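PDB 2R5O: putative ATP binding component of ABC-transporter from Escherichia coli, which probably serves as the nucleotide-binding subunit of an O-antigen polysaccharide exporter, its C-terminal domain, the part in this structure, having an immunoglobulin fold that binds carbohydrate. Local coordinates for residues 47-55 and 157-166. Numbering follows the deposited sequence.
Sequences GAKIIDYHI and LDRRYDSIIL
Ile164 drives its CD1 methyl squarely onto the ring of Tyr53: Ile164 CD1 lies 3.4 Å from the Tyr53 ring centroid and only 7° off the normal, a CH-pi contact. With chi1 at 71°, Tyr53 CG sits between its own backbone N and carbonyl carbon, carrying the ring under Ile164; its hydroxyl goes on to bond Pro34 O. Next along, Ile55 CD1 rests on Leu166 CD2 at 3.9 Å, while Phe143 of strand 137-147 packs on both Tyr53 and Ile164. This is the apolar filling between the two sheets of the immunoglobulin-like sandwich.

At the other end the axes of strands 48-55 and 157-161 come within 5.6 Å, and the link turns polar. Asp158 OD2 takes the N-H of Ile50 on its anti lone pair (2.7 Å from N to OD2, 162° at the hydrogen). Arg160, its chain bent at chi3, brings NH1 to Ile50 O at 2.9 Å, the oxygen lying in the guanidinium plane. Both backbone polar groups of Ile50 are thus held by side chains. On the solvent side, exposed Lys49 passes its CA 3.5 Å from Asp158 OD2 while its side chain heads away.

Arg42 also salt-bridges Asp158, and Glu40 and Asp28 do the same for Arg160, so the buried charges are probably well compensated; between these two segments both hydrogen bonds run from side chain to backbone, joining the sheets.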
loop_
_atom_site.group_PDB
_atom_site.type_symbol
_atom_site.label_atom_id
_atom_site.label_comp_id
_atom_site.label_asym_id
_atom_site.label_seq_id
_atom_site.Cartn_x
_atom_site.Cartn_y
_atom_site.Cartn_z
ATOM N N GLY A 47 -22.506 0.291 25.283
ATOM C CA GLY A 47 -21.822 -0.572 26.228
ATOM C C GLY A 47 -20.360 -0.208 26.432
ATOM O O GLY A 47 -19.720 -0.677 27.364
ATOM N N ALA A 48 -19.834 0.609 25.525
ATOM C CA ALA A 48 -18.509 1.205 25.653
ATOM C C ALA A 48 -18.519 2.447 24.797
ATOM O O ALA A 48 -19.328 2.558 23.874
ATOM C CB ALA A 48 -17.436 0.252 25.147
ATOM N N LYS A 49 -17.602 3.355 25.079
ATOM C CA LYS A 49 -17.480 4.611 24.334
ATOM C C LYS A 49 -16.017 4.890 24.057
ATOM O O LYS A 49 -15.207 4.885 24.987
ATOM C CB LYS A 49 -18.058 5.806 25.109
ATOM C CG LYS A 49 -19.563 5.787 25.179
ATOM C CD LYS A 49 -20.061 6.905 26.040
ATOM C CE LYS A 49 -20.108 8.201 25.325
ATOM N NZ LYS A 49 -20.955 9.181 26.139
ATOM N N ILE A 50 -15.706 5.206 22.797
ATOM C CA ILE A 50 -14.388 5.698 22.449
ATOM C C ILE A 50 -14.416 7.190 22.779
ATOM O O ILE A 50 -15.112 7.962 22.116
ATOM C CB ILE A 50 -14.032 5.485 20.992
ATOM C CG1 ILE A 50 -14.218 4.016 20.620
ATOM C CG2 ILE A 50 -12.629 5.955 20.753
ATOM C CD1 ILE A 50 -14.040 3.750 19.153
ATOM N N ILE A 51 -13.712 7.591 23.835
ATOM C CA ILE A 51 -13.837 8.944 24.392
ATOM C C ILE A 51 -12.677 9.885 24.034
ATOM O O ILE A 51 -12.766 11.073 24.288
ATOM C CB ILE A 51 -14.035 8.886 25.926
ATOM C CG1 ILE A 51 -12.993 7.989 26.605
ATOM C CG2 ILE A 51 -15.448 8.402 26.237
ATOM C CD1 ILE A 51 -13.006 8.144 28.124
ATOM N N ASP A 52 -11.609 9.347 23.455
ATOM C CA ASP A 52 -10.479 10.195 23.071
ATOM C C ASP A 52 -9.616 9.437 22.081
ATOM O O ASP A 52 -9.735 8.211 21.946
ATOM C CB ASP A 52 -9.661 10.614 24.311
ATOM C CG ASP A 52 -8.892 11.915 24.128
ATOM O OD1 ASP A 52 -8.947 12.538 23.063
ATOM O OD2 ASP A 52 -8.238 12.319 25.118
ATOM N N TYR A 53 -8.764 10.170 21.373
ATOM C CA TYR A 53 -7.726 9.565 20.542
ATOM C C TYR A 53 -6.486 10.426 20.560
ATOM O O TYR A 53 -6.524 11.600 20.969
ATOM C CB TYR A 53 -8.208 9.350 19.104
ATOM C CG TYR A 53 -8.396 10.600 18.265
ATOM C CD1 TYR A 53 -7.395 11.092 17.418
ATOM C CD2 TYR A 53 -9.589 11.286 18.290
ATOM C CE1 TYR A 53 -7.589 12.213 16.651
ATOM C CE2 TYR A 53 -9.802 12.414 17.495
ATOM C CZ TYR A 53 -8.792 12.858 16.681
ATOM O OH TYR A 53 -9.030 13.992 15.913
ATOM N N HIS A 54 -5.405 9.830 20.090
ATOM C CA HIS A 54 -4.140 10.534 19.967
ATOM C C HIS A 54 -3.410 9.995 18.754
ATOM O O HIS A 54 -3.478 8.808 18.465
ATOM C CB HIS A 54 -3.279 10.326 21.227
ATOM C CG HIS A 54 -2.137 11.279 21.338
ATOM N ND1 HIS A 54 -2.292 12.552 21.841
ATOM C CD2 HIS A 54 -0.830 11.144 21.018
ATOM C CE1 HIS A 54 -1.113 13.163 21.830
ATOM N NE2 HIS A 54 -0.215 12.339 21.315
ATOM N N ILE A 55 -2.729 10.860 18.022
ATOM C CA ILE A 55 -1.892 10.472 16.907
ATOM C C ILE A 55 -0.519 11.056 17.116
ATOM O O ILE A 55 -0.388 12.221 17.516
ATOM C CB ILE A 55 -2.500 10.920 15.559
ATOM C CG1 ILE A 55 -3.875 10.233 15.395
ATOM C CG2 ILE A 55 -1.573 10.570 14.386
ATOM C CD1 ILE A 55 -4.699 10.654 14.168
ATOM N N LEU A 157 -19.785 -1.840 19.514
ATOM C CA LEU A 157 -20.137 -1.083 20.717
ATOM C C LEU A 157 -20.152 0.403 20.426
ATOM O O LEU A 157 -21.143 1.064 20.694
ATOM C CB LEU A 157 -19.209 -1.408 21.885
ATOM C CG LEU A 157 -19.060 -2.902 22.195
ATOM C CD1 LEU A 157 -18.042 -3.120 23.280
ATOM C CD2 LEU A 157 -20.393 -3.535 22.585
ATOM N N ASP A 158 -19.058 0.919 19.891
ATOM C CA ASP A 158 -18.959 2.327 19.477
ATOM C C ASP A 158 -18.052 2.363 18.272
ATOM O O ASP A 158 -16.925 1.871 18.353
ATOM C CB ASP A 158 -18.401 3.211 20.615
ATOM C CG ASP A 158 -18.465 4.697 20.309
ATOM O OD1 ASP A 158 -19.263 5.120 19.433
ATOM O OD2 ASP A 158 -17.696 5.456 20.948
ATOM N N ARG A 159 -18.521 2.903 17.162
ATOM C CA ARG A 159 -17.831 2.861 15.879
ATOM C C ARG A 159 -17.811 4.277 15.358
ATOM O O ARG A 159 -18.866 4.833 15.030
ATOM C CB ARG A 159 -18.566 1.933 14.920
ATOM C CG ARG A 159 -18.796 0.528 15.498
ATOM C CD ARG A 159 -17.482 -0.229 15.833
ATOM N NE ARG A 159 -16.749 -0.369 14.604
ATOM C CZ ARG A 159 -16.782 -1.414 13.802
ATOM N NH1 ARG A 159 -17.252 -2.596 14.217
ATOM N NH2 ARG A 159 -16.246 -1.285 12.607
ATOM N N ARG A 160 -16.643 4.893 15.328
ATOM C CA ARG A 160 -16.493 6.314 14.972
ATOM C C ARG A 160 -15.978 6.394 13.542
ATOM O O ARG A 160 -14.773 6.565 13.289
ATOM C CB ARG A 160 -15.660 7.021 16.023
ATOM C CG ARG A 160 -16.325 6.851 17.387
ATOM C CD ARG A 160 -15.941 7.830 18.476
ATOM N NE ARG A 160 -16.440 9.170 18.173
ATOM C CZ ARG A 160 -16.552 10.124 19.084
ATOM N NH1 ARG A 160 -16.224 9.895 20.332
ATOM N NH2 ARG A 160 -16.983 11.320 18.727
ATOM N N TYR A 161 -16.909 6.178 12.614
ATOM C CA TYR A 161 -16.573 5.915 11.229
ATOM C C TYR A 161 -16.288 7.243 10.510
ATOM O O TYR A 161 -17.018 8.231 10.640
ATOM C CB TYR A 161 -17.749 5.188 10.588
ATOM C CG TYR A 161 -17.641 4.908 9.124
ATOM C CD1 TYR A 161 -16.757 3.974 8.620
ATOM C CD2 TYR A 161 -18.505 5.531 8.234
ATOM C CE1 TYR A 161 -16.718 3.711 7.230
ATOM C CE2 TYR A 161 -18.464 5.284 6.898
ATOM C CZ TYR A 161 -17.584 4.394 6.402
ATOM O OH TYR A 161 -17.601 4.163 5.040
ATOM N N ASP A 162 -15.188 7.253 9.751
ATOM C CA ASP A 162 -14.726 8.401 8.981
ATOM C C ASP A 162 -14.700 9.642 9.861
ATOM O O ASP A 162 -15.169 10.723 9.494
ATOM C CB ASP A 162 -15.592 8.645 7.744
ATOM C CG ASP A 162 -15.380 7.627 6.631
ATOM O OD1 ASP A 162 -14.410 6.886 6.642
ATOM O OD2 ASP A 162 -16.250 7.630 5.712
ATOM N N SER A 163 -14.114 9.478 11.046
ATOM C CA SER A 163 -14.167 10.505 12.074
ATOM C C SER A 163 -12.940 11.382 12.187
ATOM O O SER A 163 -13.003 12.380 12.920
ATOM C CB SER A 163 -14.462 9.858 13.417
ATOM O OG SER A 163 -13.454 8.900 13.757
ATOM N N ILE A 164 -11.867 11.046 11.482
ATOM C CA ILE A 164 -10.631 11.808 11.559
ATOM C C ILE A 164 -10.075 11.976 10.145
ATOM O O ILE A 164 -10.081 11.009 9.359
ATOM C CB ILE A 164 -9.601 11.094 12.481
ATOM C CG1 ILE A 164 -10.125 10.981 13.930
ATOM C CG2 ILE A 164 -8.236 11.795 12.432
ATOM C CD1 ILE A 164 -9.438 9.895 14.742
ATOM N N ILE A 165 -9.634 13.186 9.804
ATOM C CA ILE A 165 -8.959 13.423 8.523
ATOM C C ILE A 165 -7.455 13.354 8.758
ATOM O O ILE A 165 -6.921 13.929 9.719
ATOM C CB ILE A 165 -9.425 14.717 7.808
ATOM C CG1 ILE A 165 -8.774 14.819 6.430
ATOM C CG2 ILE A 165 -9.176 15.951 8.656
ATOM C CD1 ILE A 165 -9.487 15.763 5.490
ATOM N N LEU A 166 -6.768 12.623 7.883
ATOM C CA LEU A 166 -5.314 12.516 7.859
ATOM C C LEU A 166 -4.780 13.174 6.591
ATOM O O LEU A 166 -5.300 12.963 5.513
ATOM C CB LEU A 166 -4.882 11.047 7.823
ATOM C CG LEU A 166 -5.410 10.132 8.936
ATOM C CD1 LEU A 166 -4.894 8.713 8.765
ATOM C CD2 LEU A 166 -5.053 10.645 10.318
#